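Local coordinates for protein fatty acid synthase 1, isoform A (Drosophila melanogaster, PDB 6FN6) that probably builds long-chain saturated fatty acids from acetyl-CoA and malonyl-CoA with NADPH, this piece being the modifying region of dehydratase, enoylreductase and ketoreductase, at residues 511-516 with 537-542; 569-574 with 586-591; 987-992 with 1039-1044. One frame throughout, in Å; residues are numbered along the deposited sequence.

Contact 1. Residues 511-516 with 537-542; sequences LARLVF and EKDLIS
Arg513 reaches from strand 512-517 to the loop that holds Asp539 and Ile541. From CB it starts with CG beside its own backbone N, anti to the carbonyl carbon (chi1 -56°), and the chain bends at chi2. CD then passes 3.6 Å from Leu540 O. NE donates to Asp539 OD1 over 2.9 Å, a nearly straight salt-bridge hydrogen bond; OD1 lies close to the guanidinium plane, yet NE meets it from above the carboxylate plane, the two planes being 44° apart. Arg452 forms a second salt bridge with that oxygen. In the pseudo-KR domain, a Rossmann-like fold related to the ketoreductase, this loop links helix 530-536 to strand 542-546, which runs parallel to 512-517. Past CZ, NH2 stays beside the carboxylate, 3.5 Å from Asp539 OD2. NH1 turns back on its own strand and donates to Ala512 O (2.7 Å), in the guanidinium plane but above that carbonyl's plane. Lys510 O accepts from NH1 as well. The methyl CG2 of Ile541 lies over one guanidinium face, 3.9 Å from NH1. Leu514 N donates to Ile541 O over 2.6 Å, where the loop enters its strand at Ser542, bridged to Leu514. Helix 496-504 covers Leu514 and Ser542 through Met500.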
loop_
_atom_site.group_PDB
_atom_site.type_symbol
_atom_site.label_atom_id
_atom_site.label_comp_id
_atom_site.label_asym_id
_atom_site.label_seq_id
_atom_site.Cartn_x
_atom_site.Cartn_y
_atom_site.Cartn_z
ATOM N N LEU A 511 64.345 -49.708 -3.534
ATOM C CA LEU A 511 65.721 -50.153 -3.721
ATOM C C LEU A 511 66.570 -49.172 -4.532
ATOM O O LEU A 511 67.751 -49.426 -4.773
ATOM C CB LEU A 511 65.730 -51.523 -4.402
ATOM C CG LEU A 511 65.053 -52.676 -3.649
ATOM C CD1 LEU A 511 65.377 -54.007 -4.320
ATOM C CD2 LEU A 511 65.426 -52.711 -2.168
ATOM N N ALA A 512 65.973 -48.065 -4.966
ATOM C CA ALA A 512 66.674 -47.119 -5.832
ATOM C C ALA A 512 67.296 -45.970 -5.041
ATOM O O ALA A 512 66.779 -45.568 -3.997
ATOM C CB ALA A 512 65.721 -46.569 -6.891
ATOM N N ARG A 513 68.405 -45.443 -5.556
ATOM C CA ARG A 513 69.088 -44.301 -4.949
ATOM C C ARG A 513 69.488 -43.297 -6.030
ATOM O O ARG A 513 70.280 -43.617 -6.915
ATOM C CB ARG A 513 70.326 -44.750 -4.170
ATOM C CG ARG A 513 70.065 -45.792 -3.092
ATOM C CD ARG A 513 69.264 -45.225 -1.929
ATOM N NE ARG A 513 69.065 -46.216 -0.870
ATOM C CZ ARG A 513 68.050 -47.073 -0.816
ATOM N NH1 ARG A 513 67.125 -47.083 -1.767
ATOM N NH2 ARG A 513 67.961 -47.932 0.191
ATOM N N LEU A 514 68.955 -42.081 -5.943
ATOM C CA LEU A 514 69.203 -41.063 -6.964
ATOM C C LEU A 514 70.476 -40.272 -6.690
ATOM O O LEU A 514 70.643 -39.683 -5.622
ATOM C CB LEU A 514 68.016 -40.102 -7.056
ATOM C CG LEU A 514 68.196 -38.894 -7.980
ATOM C CD1 LEU A 514 68.488 -39.334 -9.408
ATOM C CD2 LEU A 514 66.962 -38.017 -7.935
ATOM N N VAL A 515 71.367 -40.260 -7.677
ATOM C CA VAL A 515 72.597 -39.482 -7.611
ATOM C C VAL A 515 72.550 -38.407 -8.693
ATOM O O VAL A 515 72.839 -38.669 -9.860
ATOM C CB VAL A 515 73.835 -40.387 -7.760
ATOM C CG1 VAL A 515 75.118 -39.581 -7.614
ATOM C CG2 VAL A 515 73.790 -41.507 -6.731
ATOM N N PHE A 516 72.168 -37.199 -8.292
ATOM C CA PHE A 516 71.946 -36.101 -9.229
ATOM C C PHE A 516 73.093 -35.090 -9.174
ATOM O O PHE A 516 73.347 -34.486 -8.133
ATOM C CB PHE A 516 70.617 -35.407 -8.919
ATOM C CG PHE A 516 70.120 -34.524 -10.026
ATOM C CD1 PHE A 516 70.577 -33.225 -10.158
ATOM C CD2 PHE A 516 69.176 -34.991 -10.922
ATOM C CE1 PHE A 516 70.114 -32.412 -11.175
ATOM C CE2 PHE A 516 68.706 -34.183 -11.940
ATOM C CZ PHE A 516 69.174 -32.892 -12.065
ATOM N N GLU A 537 77.280 -43.184 1.698
ATOM C CA GLU A 537 77.283 -43.990 2.914
ATOM C C GLU A 537 76.130 -43.604 3.836
ATOM O O GLU A 537 75.886 -44.264 4.845
ATOM C CB GLU A 537 78.614 -43.843 3.651
ATOM C CG GLU A 537 79.715 -44.748 3.127
ATOM C CD GLU A 537 81.041 -44.504 3.819
ATOM O OE1 GLU A 537 82.066 -45.041 3.350
ATOM O OE2 GLU A 537 81.058 -43.769 4.832
ATOM N N LYS A 538 75.425 -42.534 3.484
ATOM C CA LYS A 538 74.249 -42.100 4.232
ATOM C C LYS A 538 73.009 -42.868 3.789
ATOM O O LYS A 538 72.042 -42.995 4.540
ATOM C CB LYS A 538 74.026 -40.602 4.040
ATOM C CG LYS A 538 75.233 -39.759 4.378
ATOM C CD LYS A 538 74.891 -38.288 4.361
ATOM C CE LYS A 538 76.096 -37.425 4.683
ATOM N NZ LYS A 538 75.827 -35.993 4.375
ATOM N N ASP A 539 73.057 -43.386 2.565
ATOM C CA ASP A 539 71.983 -44.202 2.019
ATOM C C ASP A 539 70.696 -43.386 1.863
ATOM O O ASP A 539 69.594 -43.884 2.110
ATOM C CB ASP A 539 71.738 -45.425 2.905
ATOM C CG ASP A 539 71.025 -46.543 2.171
ATOM O OD1 ASP A 539 71.238 -46.684 0.948
ATOM O OD2 ASP A 539 70.252 -47.282 2.818
ATOM N N LEU A 540 70.850 -42.131 1.450
ATOM C CA LEU A 540 69.712 -41.275 1.127
ATOM C C LEU A 540 69.247 -41.571 -0.293
ATOM O O LEU A 540 70.068 -41.789 -1.182
ATOM C CB LEU A 540 70.086 -39.799 1.263
ATOM C CG LEU A 540 70.670 -39.351 2.606
ATOM C CD1 LEU A 540 71.024 -37.875 2.554
ATOM C CD2 LEU A 540 69.706 -39.632 3.755
ATOM N N ILE A 541 67.936 -41.577 -0.516
ATOM C CA ILE A 541 67.417 -41.902 -1.840
ATOM C C ILE A 541 67.629 -40.727 -2.787
ATOM O O ILE A 541 67.724 -40.913 -4.000
ATOM C CB ILE A 541 65.930 -42.314 -1.788
ATOM C CG1 ILE A 541 65.038 -41.160 -1.325
ATOM C CG2 ILE A 541 65.745 -43.507 -0.863
ATOM C CD1 ILE A 541 63.575 -41.378 -1.656
ATOM N N SER A 542 67.707 -39.521 -2.231
ATOM C CA SER A 542 67.920 -38.320 -3.031
ATOM C C SER A 542 69.248 -37.643 -2.698
ATOM O O SER A 542 69.467 -37.207 -1.569
ATOM C CB SER A 542 66.768 -37.338 -2.819
ATOM O OG SER A 542 66.967 -36.159 -3.579
#

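Contact 2. Residues 569-574 with 586-591; sequences HAYVNA and IEAAQA
Tyr571 and Ile586 pair across two antiparallel strands and form the close-packed part of the contact. Their backbones make both bonds of a hydrogen-bonded pair: Tyr571 N donates to Ile586 O (2.8 Å) and Ile586 N to Tyr571 O (2.6 Å). Tyr571 holds CG between its backbone N and carbonyl carbon (chi1 69°), and the ring comes down beside the partner strand. Ile586 CB lies over one ring face, 4.2 Å from the centroid and displaced toward the rim, in a CH-pi contact. Its CG2 methyl nears Tyr571 OH, while its other branch, CG1, touches Asn573 CB at 3.9 Å. Toward residue 588 the contact thins. Ala588 CB meets the edge of the Tyr571 ring at CD1, 4.1 Å away, and Ala588 N donates to His569 O over 3.0 Å. Glu587 CG still passes 3.8 Å from His569 O, and its OE2 accepts from Arg918 N. Past Ala588, the exposed Ala589 and Gln590 leave the partner strand. Ala570 and Glu587 form a non-hydrogen-bonded pair whose side chains diverge, and the backbone of Ala570 bonds to Thr664. One hydrogen-bonded and one non-hydrogen-bonded pair mark this as the antiparallel beta hairpin of strands 570-574 and 583-587.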
loop_
_atom_site.group_PDB
_atom_site.type_symbol
_atom_site.label_atom_id
_atom_site.label_comp_id
_atom_site.label_asym_id
_atom_site.label_seq_id
_atom_site.Cartn_x
_atom_site.Cartn_y
_atom_site.Cartn_z
ATOM N N HIS A 569 49.205 2.918 -4.398
ATOM C CA HIS A 569 47.764 3.002 -4.614
ATOM C C HIS A 569 47.040 1.778 -4.074
ATOM O O HIS A 569 47.446 0.639 -4.320
ATOM C CB HIS A 569 47.448 3.181 -6.098
ATOM C CG HIS A 569 47.954 4.468 -6.669
ATOM N ND1 HIS A 569 47.686 5.691 -6.092
ATOM C CD2 HIS A 569 48.702 4.727 -7.767
ATOM C CE1 HIS A 569 48.252 6.647 -6.805
ATOM N NE2 HIS A 569 48.875 6.089 -7.827
ATOM N N ALA A 570 45.956 2.020 -3.345
ATOM C CA ALA A 570 45.188 0.940 -2.750
ATOM C C ALA A 570 43.742 1.348 -2.512
ATOM O O ALA A 570 43.398 2.530 -2.540
ATOM C CB ALA A 570 45.829 0.502 -1.444
ATOM N N TYR A 571 42.895 0.349 -2.295
ATOM C CA TYR A 571 41.501 0.583 -1.953
ATOM C C TYR A 571 41.121 -0.367 -0.827
ATOM O O TYR A 571 41.851 -1.317 -0.538
ATOM C CB TYR A 571 40.591 0.382 -3.169
ATOM C CG TYR A 571 40.494 -1.053 -3.625
ATOM C CD1 TYR A 571 41.453 -1.603 -4.468
ATOM C CD2 TYR A 571 39.445 -1.861 -3.212
ATOM C CE1 TYR A 571 41.370 -2.919 -4.886
ATOM C CE2 TYR A 571 39.353 -3.176 -3.625
ATOM C CZ TYR A 571 40.319 -3.701 -4.462
ATOM O OH TYR A 571 40.230 -5.012 -4.875
ATOM N N VAL A 572 39.986 -0.106 -0.191
ATOM C CA VAL A 572 39.519 -0.940 0.905
ATOM C C VAL A 572 38.530 -1.955 0.361
ATOM O O VAL A 572 37.706 -1.634 -0.497
ATOM C CB VAL A 572 38.898 -0.091 2.029
ATOM C CG1 VAL A 572 38.340 -0.980 3.141
ATOM C CG2 VAL A 572 39.929 0.878 2.586
ATOM N N ASN A 573 38.617 -3.182 0.860
ATOM C CA ASN A 573 37.726 -4.244 0.424
ATOM C C ASN A 573 37.332 -5.133 1.594
ATOM O O ASN A 573 38.141 -5.405 2.481
ATOM C CB ASN A 573 38.397 -5.084 -0.664
ATOM C CG ASN A 573 37.456 -6.102 -1.279
ATOM O OD1 ASN A 573 36.236 -5.943 -1.241
ATOM N ND2 ASN A 573 38.023 -7.162 -1.844
ATOM N N ALA A 574 36.078 -5.572 1.591
ATOM C CA ALA A 574 35.602 -6.553 2.554
ATOM C C ALA A 574 35.707 -7.938 1.929
ATOM O O ALA A 574 34.899 -8.299 1.074
ATOM C CB ALA A 574 34.172 -6.252 2.967
ATOM N N ILE A 586 43.770 -3.013 -0.144
ATOM C CA ILE A 586 44.262 -3.871 -1.211
ATOM C C ILE A 586 44.973 -3.016 -2.243
ATOM O O ILE A 586 44.515 -1.925 -2.574
ATOM C CB ILE A 586 43.114 -4.663 -1.860
ATOM C CG1 ILE A 586 42.322 -5.440 -0.802
ATOM C CG2 ILE A 586 43.650 -5.596 -2.941
ATOM C CD1 ILE A 586 43.129 -6.473 -0.040
ATOM N N GLU A 587 46.089 -3.512 -2.761
ATOM C CA GLU A 587 46.815 -2.786 -3.792
ATOM C C GLU A 587 45.927 -2.679 -5.022
ATOM O O GLU A 587 45.243 -3.636 -5.386
ATOM C CB GLU A 587 48.128 -3.485 -4.132
ATOM C CG GLU A 587 49.024 -2.705 -5.079
ATOM C CD GLU A 587 50.286 -3.467 -5.443
ATOM O OE1 GLU A 587 51.133 -2.905 -6.167
ATOM O OE2 GLU A 587 50.432 -4.630 -5.008
ATOM N N ALA A 588 45.943 -1.518 -5.664
ATOM C CA ALA A 588 45.080 -1.283 -6.812
ATOM C C ALA A 588 45.878 -1.361 -8.099
ATOM O O ALA A 588 47.099 -1.214 -8.091
ATOM C CB ALA A 588 44.399 0.071 -6.694
ATOM N N ALA A 589 45.187 -1.607 -9.206
ATOM C CA ALA A 589 45.849 -1.632 -10.497
ATOM C C ALA A 589 46.176 -0.203 -10.896
ATOM O O ALA A 589 45.499 0.729 -10.472
ATOM C CB ALA A 589 44.965 -2.297 -11.541
ATOM N N GLN A 590 47.213 -0.025 -11.704
ATOM C CA GLN A 590 47.561 1.303 -12.181
ATOM C C GLN A 590 46.545 1.749 -13.227
ATOM O O GLN A 590 45.691 0.968 -13.650
ATOM C CB GLN A 590 48.983 1.329 -12.746
ATOM C CG GLN A 590 49.197 0.487 -13.992
ATOM C CD GLN A 590 50.595 0.650 -14.564
ATOM O OE1 GLN A 590 51.512 1.096 -13.873
ATOM N NE2 GLN A 590 50.763 0.296 -15.834
ATOM N N ALA A 591 46.637 3.007 -13.641
ATOM C CA ALA A 591 45.784 3.519 -14.704
ATOM C C ALA A 591 46.547 3.500 -16.023
ATOM O O ALA A 591 47.771 3.636 -16.042
ATOM C CB ALA A 591 45.307 4.923 -14.377
#

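Contact 3. Residues 987-992 with 1039-1044; sequences TTAAGA and TKYLDQ
Tyr1041 lays one ring face against Ala989, whose CB stands 3.7 Å from the ring centroid and only 5° off the ring normal. The methyl group is thus centred over the aromatic face in a CH-pi contact, nearly equidistant from CD1, CE1 and CZ. The ring comes from helix 1034-1049 with CG beside the backbone N and anti to the carbonyl carbon (chi1 -73°). The CD2 side of the ring lies against the start of helix 989-1002. Thr987 O sits at the ring edge, in plane and 3.3 Å from CD2, and the backbone N of Ala989 also approaches CD2. The ring therefore presents its face to a methyl and its edge to a peptide carbonyl.

Both helices belong to the ketoreductase (KR) domain, of the NADP-binding Rossmann type, and flank its parallel sheet; the first follows strand 978-982, and the second precedes strand 1055-1060. Thr988 is the N-cap of helix 989-1002: its OG1 accepts from Gly991 N over 3.1 Å, a capping bond in the first turn, against which the tyrosine ring lies.

One helical turn further on, Ala992 points its CB toward the other helix and meets Tyr1041 CB at 3.7 Å, so the small alanine fits against the root of the tyrosine side chain rather than its ring. The same methyl also touches a branch of Leu1042, CD2, at 4.1 Å. Leu1042 starts off alongside the interface and brings its CD2 end closer to Ala992, and on the sheet side it packs against Asn1010 of strand 1005-1011.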
loop_
_atom_site.group_PDB
_atom_site.type_symbol
_atom_site.label_atom_id
_atom_site.label_comp_id
_atom_site.label_asym_id
_atom_site.label_seq_id
_atom_site.Cartn_x
_atom_site.Cartn_y
_atom_site.Cartn_z
ATOM N N THR A 987 52.970 -28.453 -30.906
ATOM C CA THR A 987 53.963 -29.406 -30.415
ATOM C C THR A 987 55.252 -29.358 -31.232
ATOM O O THR A 987 56.327 -29.676 -30.724
ATOM C CB THR A 987 53.422 -30.846 -30.432
ATOM O OG1 THR A 987 53.142 -31.240 -31.779
ATOM C CG2 THR A 987 52.151 -30.950 -29.601
ATOM N N THR A 988 55.144 -28.976 -32.500
ATOM C CA THR A 988 56.317 -28.857 -33.361
ATOM C C THR A 988 57.012 -27.517 -33.140
ATOM O O THR A 988 56.467 -26.628 -32.494
ATOM C CB THR A 988 55.946 -28.995 -34.849
ATOM O OG1 THR A 988 55.153 -27.872 -35.254
ATOM C CG2 THR A 988 55.167 -30.281 -35.092
ATOM N N ALA A 989 58.218 -27.379 -33.677
ATOM C CA ALA A 989 58.983 -26.147 -33.522
ATOM C C ALA A 989 58.389 -25.021 -34.360
ATOM O O ALA A 989 58.296 -23.880 -33.909
ATOM C CB ALA A 989 60.437 -26.377 -33.902
ATOM N N ALA A 990 57.984 -25.350 -35.582
ATOM C CA ALA A 990 57.417 -24.363 -36.494
ATOM C C ALA A 990 56.068 -23.863 -35.981
ATOM O O ALA A 990 55.750 -22.680 -36.090
ATOM C CB ALA A 990 57.273 -24.952 -37.883
ATOM N N GLY A 991 55.274 -24.774 -35.428
ATOM C CA GLY A 991 53.982 -24.420 -34.874
ATOM C C GLY A 991 54.088 -23.522 -33.657
ATOM O O GLY A 991 53.376 -22.525 -33.545
ATOM N N ALA A 992 54.986 -23.877 -32.743
ATOM C CA ALA A 992 55.209 -23.074 -31.550
ATOM C C ALA A 992 55.664 -21.679 -31.951
ATOM O O ALA A 992 55.170 -20.676 -31.432
ATOM C CB ALA A 992 56.241 -23.732 -30.650
ATOM N N THR A 1039 56.257 -27.133 -24.474
ATOM C CA THR A 1039 56.867 -26.260 -23.480
ATOM C C THR A 1039 58.316 -25.981 -23.856
ATOM O O THR A 1039 58.805 -24.859 -23.711
ATOM C CB THR A 1039 56.812 -26.887 -22.075
ATOM O OG1 THR A 1039 55.469 -27.286 -21.779
ATOM C CG2 THR A 1039 57.291 -25.900 -21.020
ATOM N N LYS A 1040 58.996 -27.009 -24.348
ATOM C CA LYS A 1040 60.402 -26.894 -24.712
ATOM C C LYS A 1040 60.581 -25.878 -25.840
ATOM O O LYS A 1040 61.452 -25.012 -25.774
ATOM C CB LYS A 1040 60.953 -28.261 -25.122
ATOM C CG LYS A 1040 62.406 -28.249 -25.554
ATOM C CD LYS A 1040 62.896 -29.661 -25.837
ATOM C CE LYS A 1040 64.360 -29.676 -26.248
ATOM N NZ LYS A 1040 64.885 -31.062 -26.379
ATOM N N TYR A 1041 59.750 -25.984 -26.871
ATOM C CA TYR A 1041 59.836 -25.081 -28.012
ATOM C C TYR A 1041 59.271 -23.700 -27.686
ATOM O O TYR A 1041 59.830 -22.684 -28.103
ATOM C CB TYR A 1041 59.099 -25.674 -29.216
ATOM C CG TYR A 1041 59.808 -26.840 -29.878
ATOM C CD1 TYR A 1041 61.193 -26.867 -30.003
ATOM C CD2 TYR A 1041 59.087 -27.915 -30.381
ATOM C CE1 TYR A 1041 61.835 -27.931 -30.607
ATOM C CE2 TYR A 1041 59.721 -28.983 -30.985
ATOM C CZ TYR A 1041 61.094 -28.986 -31.096
ATOM O OH TYR A 1041 61.722 -30.053 -31.697
ATOM N N LEU A 1042 58.159 -23.659 -26.956
ATOM C CA LEU A 1042 57.582 -22.387 -26.525
ATOM C C LEU A 1042 58.589 -21.609 -25.683
ATOM O O LEU A 1042 58.737 -20.396 -25.834
ATOM C CB LEU A 1042 56.292 -22.611 -25.735
ATOM C CG LEU A 1042 55.067 -23.003 -26.564
ATOM C CD1 LEU A 1042 53.931 -23.463 -25.669
ATOM C CD2 LEU A 1042 54.622 -21.853 -27.442
ATOM N N ASP A 1043 59.289 -22.320 -24.803
ATOM C CA ASP A 1043 60.339 -21.716 -23.997
ATOM C C ASP A 1043 61.410 -21.124 -24.900
ATOM O O ASP A 1043 61.797 -19.966 -24.751
ATOM C CB ASP A 1043 60.959 -22.749 -23.055
ATOM C CG ASP A 1043 62.295 -22.297 -22.488
ATOM O OD1 ASP A 1043 62.468 -21.080 -22.260
ATOM O OD2 ASP A 1043 63.176 -23.157 -22.274
ATOM N N GLN A 1044 61.872 -21.930 -25.846
ATOM C CA GLN A 1044 62.995 -21.565 -26.701
ATOM C C GLN A 1044 62.714 -20.317 -27.541
ATOM O O GLN A 1044 63.510 -19.381 -27.554
ATOM C CB GLN A 1044 63.331 -22.749 -27.613
ATOM C CG GLN A 1044 64.374 -22.479 -28.682
ATOM C CD GLN A 1044 64.653 -23.709 -29.525
ATOM O OE1 GLN A 1044 64.291 -24.826 -29.154
ATOM N NE2 GLN A 1044 65.284 -23.506 -30.676
#

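Contact 1 is buried, whereas contacts 2 and 3 are only partly so, and contact 3 has an exposed residue, Thr988, at its margin. None shares an element with another, and none touches: contacts 1 and 3 come closest, nearest atoms about 15 Å apart, while contact 2 stays about 35 Å from contact 1 and about 24 Å from contact 3. Chemistry follows place. Where a loop runs into the parallel strands of a sheet, contact 1 joins a salt bridge to a backbone bond; contact 2 is carried mainly by paired backbones of a hairpin; contact 3, between two helices, relies on apolar packing. Contacts 1 and 3 belong to the related pseudo-KR and KR domains.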